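Local coordinates for beta-lactamase domain protein (PDB 5I0P) that probably works as a zinc-dependent hydrolase of the metallo-beta-lactamase superfamily, holding two zinc ions in its active site, at residues E32-P35 against G36-W39. Sequence-based numbering, arbitrary orientation.
Sequences EVAP and GVRW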
ATOM      1  N   GLU A  32      14.817  13.347  -9.234  1.00 32.10           N
ATOM      2  CA  GLU A  32      15.746  12.234  -9.092  1.00 32.17           C
ATOM      3  C   GLU A  32      16.108  12.065  -7.624  1.00 32.34           C
ATOM      4  O   GLU A  32      16.843  12.876  -7.054  1.00 35.34           O
ATOM      5  CB  GLU A  32      17.004  12.453  -9.929  1.00 34.35           C
ATOM      6  CG  GLU A  32      17.782  11.155 -10.118  1.00 54.08           C
ATOM      7  CD  GLU A  32      19.047  11.310 -10.914  1.00 63.84           C
ATOM      8  OE1 GLU A  32      19.847  12.203 -10.567  1.00 69.50           O
ATOM      9  OE2 GLU A  32      19.254  10.525 -11.869  1.00 72.56           O
ATOM     10  N   VAL A  33      15.597  11.006  -7.003  1.00 33.15           N
ATOM     11  CA  VAL A  33      15.896  10.790  -5.594  1.00 34.15           C
ATOM     12  C   VAL A  33      17.161   9.965  -5.413  1.00 33.83           C
ATOM     13  O   VAL A  33      17.725   9.913  -4.310  1.00 30.08           O
ATOM     14  CB  VAL A  33      14.663  10.164  -4.925  1.00 34.45           C
ATOM     15  CG1 VAL A  33      13.537  11.171  -4.921  1.00 26.79           C
ATOM     16  CG2 VAL A  33      14.267   8.881  -5.657  1.00 26.69           C
ATOM     17  N   ALA A  34      17.638   9.340  -6.473  1.00 36.75           N
ATOM     18  CA  ALA A  34      18.816   8.493  -6.457  1.00 38.19           C
ATOM     19  C   ALA A  34      19.172   8.212  -7.912  1.00 41.29           C
ATOM     20  O   ALA A  34      18.301   8.329  -8.785  1.00 41.08           O
ATOM     21  CB  ALA A  34      18.556   7.188  -5.666  1.00 33.74           C
ATOM     22  N   PRO A  35      20.437   7.895  -8.203  1.00 38.76           N
ATOM     23  CA  PRO A  35      20.849   7.716  -9.605  1.00 36.72           C
ATOM     24  C   PRO A  35      19.980   6.674 -10.294  1.00 44.00           C
ATOM     25  O   PRO A  35      19.827   5.547  -9.816  1.00 45.12           O
ATOM     26  CB  PRO A  35      22.310   7.272  -9.483  1.00 41.77           C
ATOM     27  CG  PRO A  35      22.759   7.823  -8.147  1.00 38.47           C
ATOM     28  CD  PRO A  35      21.559   7.717  -7.265  1.00 36.00           C
ATOM     29  N   GLY A  36      19.340   7.085 -11.382  1.00 37.55           N
ATOM     30  CA  GLY A  36      18.411   6.215 -12.068  1.00 35.06           C
ATOM     31  C   GLY A  36      17.058   6.022 -11.404  1.00 40.37           C
ATOM     32  O   GLY A  36      16.265   5.197 -11.880  1.00 34.38           O
ATOM     33  N   VAL A  37      16.741   6.754 -10.336  1.00 41.60           N
ATOM     34  CA  VAL A  37      15.455   6.599  -9.642  1.00 39.26           C
ATOM     35  C   VAL A  37      14.762   7.947  -9.613  1.00 38.70           C
ATOM     36  O   VAL A  37      15.264   8.905  -9.003  1.00 39.98           O
ATOM     37  CB  VAL A  37      15.612   6.027  -8.233  1.00 34.97           C
ATOM     38  CG1 VAL A  37      14.245   5.716  -7.648  1.00 31.39           C
ATOM     39  CG2 VAL A  37      16.423   4.779  -8.299  1.00 29.26           C
ATOM     40  N   ARG A  38      13.635   8.037 -10.309  1.00 36.42           N
ATOM     41  CA  ARG A  38      12.886   9.284 -10.417  1.00 36.35           C
ATOM     42  C   ARG A  38      11.550   9.197  -9.686  1.00 36.07           C
ATOM     43  O   ARG A  38      10.867   8.162  -9.708  1.00 36.16           O
ATOM     44  CB  ARG A  38      12.670   9.643 -11.871  1.00 33.48           C
ATOM     45  CG  ARG A  38      13.962   9.996 -12.596  1.00 36.91           C
ATOM     46  CD  ARG A  38      13.617  10.635 -13.934  1.00 43.05           C
ATOM     47  NE  ARG A  38      14.760  10.911 -14.795  1.00 55.07           N
ATOM     48  CZ  ARG A  38      14.624  11.265 -16.073  1.00 61.05           C
ATOM     49  NH1 ARG A  38      13.401  11.377 -16.587  1.00 71.62           N
ATOM     50  NH2 ARG A  38      15.683  11.499 -16.841  1.00 47.89           N
ATOM     51  N   TRP A  39      11.221  10.285  -9.005  1.00 38.25           N
ATOM     52  CA  TRP A  39      10.039  10.415  -8.154  1.00 30.38           C
ATOM     53  C   TRP A  39       9.000  11.248  -8.897  1.00 30.11           C
ATOM     54  O   TRP A  39       9.293  12.356  -9.351  1.00 33.49           O
ATOM     55  CB  TRP A  39      10.453  11.054  -6.823  1.00 25.41           C
ATOM     56  CG  TRP A  39       9.352  11.491  -5.870  1.00 29.98           C
ATOM     57  CD1 TRP A  39       8.056  11.062  -5.835  1.00 27.72           C
ATOM     58  CD2 TRP A  39       9.477  12.459  -4.816  1.00 27.05           C
ATOM     59  NE1 TRP A  39       7.371  11.695  -4.836  1.00 27.76           N
ATOM     60  CE2 TRP A  39       8.212  12.560  -4.192  1.00 31.54           C
ATOM     61  CE3 TRP A  39      10.537  13.257  -4.349  1.00 25.60           C
ATOM     62  CZ2 TRP A  39       7.969  13.425  -3.104  1.00 23.84           C
ATOM     63  CZ3 TRP A  39      10.310  14.104  -3.284  1.00 25.61           C
ATOM     64  CH2 TRP A  39       9.025  14.191  -2.678  1.00 24.75           C
TER
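The indole of Trp39 meets Val33 obliquely: methyl CG1 of Val33 lies 3.7 Å from CE3 on the benzo ring and 3.6 Å from CB of Trp39. With CG anti to its own backbone N (chi1 170°), the indole runs on beyond the valine to meet the ring of Trp54, their planes about 35° apart; it is large enough to touch both, while its one N-H, at NE1, hydrogen-bonds to Asn52 OD1. The other methyl of Val33, CG2, turns to CG1 of Val37 at 3.7 Å; two branched aliphatic residues suit this buried layer, which Leu274 of the second sheet also touches. These residues form a tight beta hairpin at the edge of one of the two sheets of the metallo-beta-lactamase fold. Ala34 to Val37 make a type II turn, closed by the hydrogen bond from Val37 N to Ala34 O at 2.7 Å. Pro35 supplies the fixed phi of the first corner, and Gly36 readily adopts the positive phi (75°) of the second. Where the first strand runs into the turn, Val33 and small Ala34 both face Val37 in a classic beta bulge: Val37 O accepts a 2.9 Å bond from Val33 N and a weak, longer one from Ala34 N. On the opposite face from Ala34 and Val37, exposed, polar Glu32 extends forward to the turn, where OE2 takes a weak bond from Gly36 N at 3.5 Å.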